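Local coordinates for protein diphosphomevalonate decarboxylase, putative (Trypanosoma brucei, PDB 2HKE) that probably catalyses the ATP-dependent decarboxylation of (R)-5-diphosphomevalonate to isopentenyl diphosphate in the mevalonate pathway of isoprenoid and sterol synthesis, at residues A[82-85]-A[86-89]; A[234-237]-A[238-241]; A[251-254]-A[255-259]. The protein carries 1 engineered substitution. All blocks are in the same frame, centred on the assembly; numbering follows the deposited sequence.

Contact 1: residues A[82-85]-A[86-89]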
ATOM      1  N   LEU A  82     -10.017  13.107  13.951  1.00 19.70           N
ATOM      2  CA  LEU A  82     -10.069  14.381  14.656  1.00 21.86           C
ATOM      3  C   LEU A  82     -10.565  14.258  16.083  1.00 22.12           C
ATOM      4  O   LEU A  82     -10.058  14.912  16.974  1.00 23.18           O
ATOM      5  CB  LEU A  82     -10.906  15.367  13.892  1.00 21.04           C
ATOM      6  CG  LEU A  82     -10.343  15.888  12.589  1.00 22.48           C
ATOM      7  CD1 LEU A  82     -11.454  16.635  11.843  1.00 22.16           C
ATOM      8  CD2 LEU A  82      -9.156  16.815  12.839  1.00 23.95           C
ATOM      9  N   LEU A  83     -11.538  13.391  16.323  1.00 22.40           N
ATOM     10  CA  LEU A  83     -11.973  13.133  17.709  1.00 24.27           C
ATOM     11  C   LEU A  83     -10.869  12.563  18.561  1.00 24.43           C
ATOM     12  O   LEU A  83     -10.665  13.000  19.726  1.00 25.48           O
ATOM     13  CB  LEU A  83     -13.167  12.154  17.735  1.00 24.44           C
ATOM     14  CG  LEU A  83     -14.509  12.646  17.225  1.00 29.46           C
ATOM     15  CD1 LEU A  83     -15.461  11.451  17.166  1.00 31.60           C
ATOM     16  CD2 LEU A  83     -15.077  13.764  18.119  1.00 35.67           C
ATOM     17  N   HIS A  84     -10.181  11.546  18.043  1.00 24.35           N
ATOM     18  CA  HIS A  84      -9.099  10.919  18.776  1.00 25.02           C
ATOM     19  C   HIS A  84      -7.949  11.925  18.981  1.00 24.59           C
ATOM     20  O   HIS A  84      -7.338  11.983  20.051  1.00 23.60           O
ATOM     21  CB  HIS A  84      -8.594   9.677  18.077  1.00 25.31           C
ATOM     22  CG  HIS A  84      -7.619   8.914  18.900  1.00 27.18           C
ATOM     23  ND1 HIS A  84      -7.952   8.421  20.146  1.00 34.61           N
ATOM     24  CD2 HIS A  84      -6.320   8.622  18.712  1.00 32.86           C
ATOM     25  CE1 HIS A  84      -6.892   7.842  20.679  1.00 33.95           C
ATOM     26  NE2 HIS A  84      -5.893   7.934  19.827  1.00 33.50           N
ATOM     27  N   LEU A  85      -7.716  12.730  17.968  1.00 24.89           N
ATOM     28  CA  LEU A  85      -6.618  13.668  17.991  1.00 25.23           C
ATOM     29  C   LEU A  85      -6.852  14.675  19.120  1.00 25.99           C
ATOM     30  O   LEU A  85      -5.971  14.942  19.921  1.00 27.27           O
ATOM     31  CB  LEU A  85      -6.531  14.359  16.643  1.00 24.70           C
ATOM     32  CG  LEU A  85      -5.512  15.459  16.444  1.00 26.44           C
ATOM     33  CD1 LEU A  85      -4.067  14.869  16.275  1.00 24.68           C
ATOM     34  CD2 LEU A  85      -5.971  16.330  15.252  1.00 25.32           C
ATOM     35  N   ARG A  86      -8.059  15.214  19.182  1.00 25.44           N
ATOM     36  CA  ARG A  86      -8.397  16.215  20.157  1.00 27.77           C
ATOM     37  C   ARG A  86      -8.577  15.724  21.574  1.00 27.18           C
ATOM     38  O   ARG A  86      -8.646  16.530  22.489  1.00 29.75           O
ATOM     39  CB  ARG A  86      -9.649  16.959  19.724  1.00 27.02           C
ATOM     40  CG  ARG A  86      -9.422  17.854  18.573  1.00 30.48           C
ATOM     41  CD  ARG A  86     -10.628  18.722  18.370  1.00 31.76           C
ATOM     42  NE  ARG A  86     -10.330  19.699  17.346  1.00 37.31           N
ATOM     43  CZ  ARG A  86     -10.874  19.725  16.135  1.00 33.40           C
ATOM     44  NH1 ARG A  86     -11.782  18.837  15.756  1.00 35.13           N
ATOM     45  NH2 ARG A  86     -10.498  20.664  15.317  1.00 35.34           N
ATOM     46  N   SER A  87      -8.701  14.420  21.769  1.00 27.72           N
ATOM     47  CA  SER A  87      -8.705  13.845  23.104  1.00 27.98           C
ATOM     48  C   SER A  87      -7.324  13.488  23.602  1.00 27.93           C
ATOM     49  O   SER A  87      -7.197  12.937  24.708  1.00 28.71           O
ATOM     50  CB  SER A  87      -9.587  12.601  23.162  1.00 27.83           C
ATOM     51  OG  SER A  87      -9.037  11.500  22.487  1.00 32.88           O
ATOM     52  N   THR A  88      -6.300  13.716  22.772  1.00 27.41           N
ATOM     53  CA  THR A  88      -4.939  13.357  23.116  1.00 26.99           C
ATOM     54  C   THR A  88      -4.010  14.513  22.844  1.00 27.49           C
ATOM     55  O   THR A  88      -2.876  14.328  22.462  1.00 28.03           O
ATOM     56  CB  THR A  88      -4.524  12.075  22.357  1.00 26.94           C
ATOM     57  OG1 THR A  88      -4.592  12.302  20.933  1.00 24.15           O
ATOM     58  CG2 THR A  88      -5.433  10.893  22.765  1.00 28.58           C
ATOM     59  N   CYS A  89      -4.484  15.732  23.052  1.00 27.89           N
ATOM     60  CA  CYS A  89      -3.670  16.899  22.790  1.00 28.40           C
ATOM     61  C   CYS A  89      -3.871  17.943  23.896  1.00 28.89           C
ATOM     62  O   CYS A  89      -4.808  17.833  24.666  1.00 28.84           O
ATOM     63  CB  CYS A  89      -3.978  17.459  21.417  1.00 28.65           C
ATOM     64  SG  CYS A  89      -5.489  18.408  21.358  1.00 30.43           S
TER
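The imidazole of His-84 and the methyl of Thr-88, four residues apart, form the CH-pi contact at the end of helix 76-86. Thr-88 CG2 lies over one face of the ring, 4.3 Å from its centroid and displaced toward the rim. CG anti to the backbone N (chi1 -172°) carries the ring toward the C-terminal end of the helix, where CG2 comes over it. Van der Waals contact continues at Arg-86: its CG lies 3.4 Å from Leu-82 O, while its extended chain carries the guanidinium past Leu-82 CB, 4.0 Å from Arg-86 NH1. The charged end is satisfied beyond this turn by a salt bridge to Asp-61 and a bond to Lys-96 O.

Backbone hydrogen bonding changes as the helix ends. Arg-86 N still makes a regular bond to Leu-82 O at 3.0 Å, whereas Ser-87 N has weak bonds to both Leu-83 O and His-84 O. Thr-88 N then turns to Leu-85 O at 3.1 Å, arriving well above that carbonyl plane.

Hydroxyls gather on the last carbonyls. Thr-88 OG1 sits 2.9 Å from His-84 O and 3.1 Å from Leu-85 O, held between its own backbone N and carbonyl carbon (chi1 61°), and it is also hydrogen-bonded to Ser-132 OG. Ser-87 OG approaches the same His-84 O at 3.0 Å.

The chemistry is that of a C-terminal helix end: as main-chain donors run out, serine and threonine oxygens crowd the last carbonyls, while Thr-88 ties the turn to the loop after helix 114-130.

Contact 2: residues A[234-237]-A[238-241]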
ATOM      1  N   ALA A 234      16.751 -13.138   7.159  1.00 24.48           N
ATOM      2  CA  ALA A 234      17.790 -13.868   6.434  1.00 24.93           C
ATOM      3  C   ALA A 234      18.047 -13.384   5.018  1.00 24.79           C
ATOM      4  O   ALA A 234      18.936 -13.906   4.392  1.00 25.58           O
ATOM      5  CB  ALA A 234      17.443 -15.334   6.372  1.00 24.46           C
ATOM      6  N   ARG A 235      17.247 -12.450   4.506  1.00 23.79           N
ATOM      7  CA  ARG A 235      17.288 -12.010   3.112  1.00 24.07           C
ATOM      8  C   ARG A 235      17.202 -13.183   2.165  1.00 23.00           C
ATOM      9  O   ARG A 235      17.954 -13.282   1.215  1.00 23.39           O
ATOM     10  CB  ARG A 235      18.541 -11.144   2.824  1.00 24.85           C
ATOM     11  CG  ARG A 235      18.709  -9.973   3.733  1.00 25.25           C
ATOM     12  CD  ARG A 235      20.182  -9.494   3.725  1.00 29.20           C
ATOM     13  NE  ARG A 235      20.424  -8.357   4.620  1.00 30.44           N
ATOM     14  CZ  ARG A 235      20.944  -8.444   5.852  1.00 35.12           C
ATOM     15  NH1 ARG A 235      21.278  -9.625   6.375  1.00 37.86           N
ATOM     16  NH2 ARG A 235      21.131  -7.338   6.575  1.00 33.21           N
ATOM     17  N   ASP A 236      16.207 -14.056   2.407  1.00 22.47           N
ATOM     18  CA  ASP A 236      15.944 -15.249   1.636  1.00 22.18           C
ATOM     19  C   ASP A 236      14.828 -14.878   0.641  1.00 22.05           C
ATOM     20  O   ASP A 236      13.648 -14.923   0.990  1.00 21.43           O
ATOM     21  CB  ASP A 236      15.429 -16.300   2.601  1.00 23.12           C
ATOM     22  CG  ASP A 236      15.050 -17.619   1.927  1.00 23.07           C
ATOM     23  OD1 ASP A 236      15.090 -17.756   0.682  1.00 23.57           O
ATOM     24  OD2 ASP A 236      14.664 -18.530   2.712  1.00 25.18           O
ATOM     25  N   PHE A 237      15.217 -14.448  -0.547  1.00 20.86           N
ATOM     26  CA  PHE A 237      14.245 -13.936  -1.480  1.00 20.89           C
ATOM     27  C   PHE A 237      13.253 -14.991  -1.903  1.00 20.04           C
ATOM     28  O   PHE A 237      12.057 -14.714  -1.982  1.00 19.55           O
ATOM     29  CB  PHE A 237      14.917 -13.349  -2.720  1.00 20.10           C
ATOM     30  CG  PHE A 237      13.948 -12.845  -3.694  1.00 19.75           C
ATOM     31  CD1 PHE A 237      13.370 -11.585  -3.508  1.00 18.07           C
ATOM     32  CD2 PHE A 237      13.546 -13.609  -4.756  1.00 21.82           C
ATOM     33  CE1 PHE A 237      12.409 -11.137  -4.389  1.00 20.46           C
ATOM     34  CE2 PHE A 237      12.591 -13.131  -5.641  1.00 19.88           C
ATOM     35  CZ  PHE A 237      12.026 -11.857  -5.413  1.00 21.10           C
ATOM     36  N   ALA A 238      13.740 -16.181  -2.236  1.00 20.53           N
ATOM     37  CA  ALA A 238      12.825 -17.224  -2.714  1.00 20.67           C
ATOM     38  C   ALA A 238      11.677 -17.535  -1.740  1.00 20.62           C
ATOM     39  O   ALA A 238      10.520 -17.649  -2.158  1.00 20.76           O
ATOM     40  CB  ALA A 238      13.614 -18.504  -3.089  1.00 21.59           C
ATOM     41  N   THR A 239      11.985 -17.673  -0.443  1.00 20.01           N
ATOM     42  CA  THR A 239      10.968 -17.942   0.570  1.00 20.13           C
ATOM     43  C   THR A 239      10.033 -16.755   0.681  1.00 19.61           C
ATOM     44  O   THR A 239       8.787 -16.916   0.732  1.00 19.56           O
ATOM     45  CB  THR A 239      11.605 -18.281   1.926  1.00 20.03           C
ATOM     46  OG1 THR A 239      12.402 -19.472   1.759  1.00 22.01           O
ATOM     47  CG2 THR A 239      10.509 -18.530   2.987  1.00 21.15           C
ATOM     48  N   PHE A 240      10.609 -15.563   0.696  1.00 18.87           N
ATOM     49  CA  PHE A 240       9.794 -14.347   0.739  1.00 19.60           C
ATOM     50  C   PHE A 240       8.820 -14.292  -0.450  1.00 18.86           C
ATOM     51  O   PHE A 240       7.594 -14.032  -0.310  1.00 18.14           O
ATOM     52  CB  PHE A 240      10.690 -13.106   0.758  1.00 20.25           C
ATOM     53  CG  PHE A 240       9.927 -11.817   0.606  1.00 21.41           C
ATOM     54  CD1 PHE A 240       9.219 -11.284   1.664  1.00 20.91           C
ATOM     55  CD2 PHE A 240       9.866 -11.175  -0.644  1.00 23.56           C
ATOM     56  CE1 PHE A 240       8.487 -10.133   1.505  1.00 21.74           C
ATOM     57  CE2 PHE A 240       9.072 -10.028  -0.796  1.00 23.04           C
ATOM     58  CZ  PHE A 240       8.412  -9.515   0.293  1.00 22.27           C
ATOM     59  N   ALA A 241       9.368 -14.542  -1.632  1.00 18.33           N
ATOM     60  CA  ALA A 241       8.617 -14.503  -2.880  1.00 19.69           C
ATOM     61  C   ALA A 241       7.472 -15.519  -2.903  1.00 19.39           C
ATOM     62  O   ALA A 241       6.357 -15.216  -3.337  1.00 16.76           O
ATOM     63  CB  ALA A 241       9.557 -14.740  -4.068  1.00 18.65           C
TER
HETATM   64  O   HOH W   1      16.592 -17.119  -2.334  1.00 31.09           O
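Phe-237 lays one face of its ring against the methyl of Ala-241, one turn further along helix 237-256; Ala-241 CB stands 4.2 Å from the ring centroid, 28° off the normal, in a CH-pi contact. The methyl is nearest the CE2 rim of the ring. The backbone of the same two residues is joined by a bond from Ala-241 N to Phe-237 O at 2.7 Å. That same oxygen lies at the edge of the Phe-240 ring, which makes edge-to-face contacts with Phe-16 and Phe-301.

Asp-236 is the N-cap. Its carboxylate, swung anti to the backbone N (chi1 178°), reaches forward to Thr-239 with both oxygens. OD1 accepts a long, weak but straight bond from Thr-239 N at 3.3 Å. OD2 accepts from Thr-239 OG1 at 2.6 Å, the hydroxyl arriving from above the carboxylate plane. A water accepts from Ala-238 N at 3.0 Å and gives a weak bond to OD1, so another first-turn N-H is met indirectly.

Just before the cap, Arg-235 closes helix 213-234 with a Schellman motif. One acidic side chain thus starts the new helix immediately after the old one stops, and its negative charge should suit the positive end of the helix dipole.

Contact 3: residues A[251-254]-A[255-259]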
ATOM      1  N   LEU A 251      -5.934 -14.380  -1.363  1.00 19.88           N
ATOM      2  CA  LEU A 251      -6.886 -13.281  -1.360  1.00 20.01           C
ATOM      3  C   LEU A 251      -7.785 -13.338  -2.588  1.00 20.08           C
ATOM      4  O   LEU A 251      -9.007 -13.123  -2.496  1.00 19.89           O
ATOM      5  CB  LEU A 251      -6.137 -11.960  -1.323  1.00 19.76           C
ATOM      6  CG  LEU A 251      -6.979 -10.693  -1.380  1.00 20.45           C
ATOM      7  CD1 LEU A 251      -8.050 -10.702  -0.262  1.00 21.90           C
ATOM      8  CD2 LEU A 251      -6.089  -9.434  -1.237  1.00 21.08           C
ATOM      9  N   GLN A 252      -7.217 -13.707  -3.738  1.00 19.49           N
ATOM     10  CA  GLN A 252      -8.063 -13.835  -4.929  1.00 21.45           C
ATOM     11  C   GLN A 252      -9.067 -15.008  -4.729  1.00 21.53           C
ATOM     12  O   GLN A 252     -10.230 -14.885  -5.146  1.00 22.46           O
ATOM     13  CB  GLN A 252      -7.238 -13.988  -6.220  1.00 21.53           C
ATOM     14  CG  GLN A 252      -6.596 -12.650  -6.637  1.00 22.04           C
ATOM     15  CD  GLN A 252      -5.603 -12.769  -7.736  1.00 22.55           C
ATOM     16  OE1 GLN A 252      -5.049 -13.867  -7.996  1.00 22.40           O
ATOM     17  NE2 GLN A 252      -5.322 -11.636  -8.381  1.00 22.92           N
ATOM     18  N   GLU A 253      -8.643 -16.080  -4.102  1.00 21.92           N
ATOM     19  CA  GLU A 253      -9.541 -17.217  -3.869  1.00 23.86           C
ATOM     20  C   GLU A 253     -10.596 -16.861  -2.846  1.00 23.12           C
ATOM     21  O   GLU A 253     -11.777 -17.289  -2.976  1.00 22.86           O
ATOM     22  CB  GLU A 253      -8.773 -18.471  -3.479  1.00 24.39           C
ATOM     23  CG  GLU A 253      -9.664 -19.717  -3.540  1.00 26.03           C
ATOM     24  CD  GLU A 253      -8.985 -21.007  -3.049  1.00 31.01           C
ATOM     25  OE1 GLU A 253      -7.783 -20.971  -2.688  1.00 39.02           O
ATOM     26  OE2 GLU A 253      -9.693 -22.057  -2.992  1.00 38.57           O
ATOM     27  N   ILE A 254     -10.203 -16.116  -1.818  1.00 21.49           N
ATOM     28  CA  ILE A 254     -11.175 -15.604  -0.850  1.00 21.63           C
ATOM     29  C   ILE A 254     -12.245 -14.781  -1.527  1.00 21.32           C
ATOM     30  O   ILE A 254     -13.439 -14.979  -1.286  1.00 22.23           O
ATOM     31  CB  ILE A 254     -10.492 -14.809   0.270  1.00 20.88           C
ATOM     32  CG1 ILE A 254      -9.749 -15.785   1.191  1.00 20.21           C
ATOM     33  CG2 ILE A 254     -11.548 -14.064   1.083  1.00 20.42           C
ATOM     34  CD1 ILE A 254      -8.676 -15.163   2.043  1.00 22.73           C
ATOM     35  N   CYS A 255     -11.830 -13.859  -2.377  1.00 20.39           N
ATOM     36  CA  CYS A 255     -12.769 -13.027  -3.109  1.00 20.78           C
ATOM     37  C   CYS A 255     -13.684 -13.897  -3.992  1.00 22.30           C
ATOM     38  O   CYS A 255     -14.877 -13.652  -4.090  1.00 19.57           O
ATOM     39  CB  CYS A 255     -12.019 -11.987  -3.905  1.00 21.20           C
ATOM     40  SG  CYS A 255     -11.420 -10.651  -2.789  1.00 23.57           S
ATOM     41  N   ALA A 256     -13.110 -14.898  -4.649  1.00 22.18           N
ATOM     42  CA  ALA A 256     -13.881 -15.736  -5.579  1.00 22.93           C
ATOM     43  C   ALA A 256     -14.918 -16.600  -4.852  1.00 23.90           C
ATOM     44  O   ALA A 256     -15.894 -16.978  -5.461  1.00 25.09           O
ATOM     45  CB  ALA A 256     -12.928 -16.652  -6.387  1.00 23.49           C
ATOM     46  N   THR A 257     -14.688 -16.917  -3.587  1.00 22.02           N
ATOM     47  CA  THR A 257     -15.569 -17.739  -2.759  1.00 22.79           C
ATOM     48  C   THR A 257     -16.414 -16.918  -1.761  1.00 23.74           C
ATOM     49  O   THR A 257     -17.059 -17.462  -0.847  1.00 23.34           O
ATOM     50  CB  THR A 257     -14.760 -18.744  -1.994  1.00 22.58           C
ATOM     51  OG1 THR A 257     -13.850 -18.070  -1.137  1.00 22.47           O
ATOM     52  CG2 THR A 257     -13.967 -19.689  -2.935  1.00 24.14           C
ATOM     53  N   THR A 258     -16.383 -15.606  -1.943  1.00 22.93           N
ATOM     54  CA  THR A 258     -17.267 -14.690  -1.235  1.00 22.67           C
ATOM     55  C   THR A 258     -18.614 -14.739  -1.938  1.00 23.23           C
ATOM     56  O   THR A 258     -18.689 -15.005  -3.141  1.00 21.65           O
ATOM     57  CB  THR A 258     -16.656 -13.261  -1.231  1.00 21.92           C
ATOM     58  OG1 THR A 258     -15.418 -13.304  -0.507  1.00 20.92           O
ATOM     59  CG2 THR A 258     -17.577 -12.205  -0.556  1.00 21.77           C
ATOM     60  N   GLU A 259     -19.675 -14.463  -1.178  1.00 25.62           N
ATOM     61  CA  GLU A 259     -21.047 -14.431  -1.738  1.00 27.32           C
ATOM     62  C   GLU A 259     -21.733 -13.112  -1.451  1.00 27.06           C
ATOM     63  O   GLU A 259     -21.935 -12.762  -0.290  1.00 27.82           O
ATOM     64  CB  GLU A 259     -21.829 -15.597  -1.146  1.00 27.91           C
ATOM     65  CG  GLU A 259     -21.209 -16.903  -1.511  1.00 31.56           C
ATOM     66  CD  GLU A 259     -22.083 -18.092  -1.257  1.00 34.70           C
ATOM     67  OE1 GLU A 259     -22.883 -18.052  -0.290  1.00 45.19           O
ATOM     68  OE2 GLU A 259     -21.956 -19.081  -2.030  1.00 46.12           O
TER
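The flat groups here are the peptide carbonyls of Glu-253 and Ile-254, near the end of helix 237-256. Above the Ile-254 carbonyl plane, 37° out of it, comes the hydroxyl of Thr-258, whose OG1 donates to Ile-254 O at 2.7 Å. Thr-257 N bonds to Glu-253 O at 3.0 Å; a weaker bond from the same N-H runs to Ile-254 O.

Thr-257 OG1 straddles the two acceptors, 2.9 Å from Glu-253 O and 3.1 Å from Ile-254 O. It also hydrogen-bonds to Ser-210 OG. Thr-258 OG1 has a further partner in Ser-206 OG.

Upstream the helix is regular: Cys-255 N bonds to Leu-251 O at 2.9 Å and Ala-256 N to Gln-252 O at the same length. On the buried side, Cys-255 SG meets Leu-251 CD1 at 4.2 Å.

Thr-257 is the first residue to leave helical geometry. Two consecutive threonines thus place hydroxyls beside the terminal carbonyls, Thr-258 donating to one of them, and their bonds to Ser-206 and Ser-210 fasten this helix end to helix 199-209 and the loop after it.

Overall arrangement
Contacts 2 and 3 lie near the two ends of one helix, 237-256: contact 2 starts it with an acidic N-cap, contact 3 ends it with threonine hydroxyls. Their centres are about 27 Å apart and their nearest atoms about 12 Å. Contact 1 ends another helix, 76-86, in the N-terminal domain, whereas the other two belong to the C-terminal domain. Its centre is about 41 Å from that of contact 2, across the chain's centre, and about 37 Å from that of contact 3. Contacts 1 and 3 are alike in that side-chain hydroxyls lie close to last-turn carbonyls. None touches another, and nothing in their geometry places them at the catalytic site.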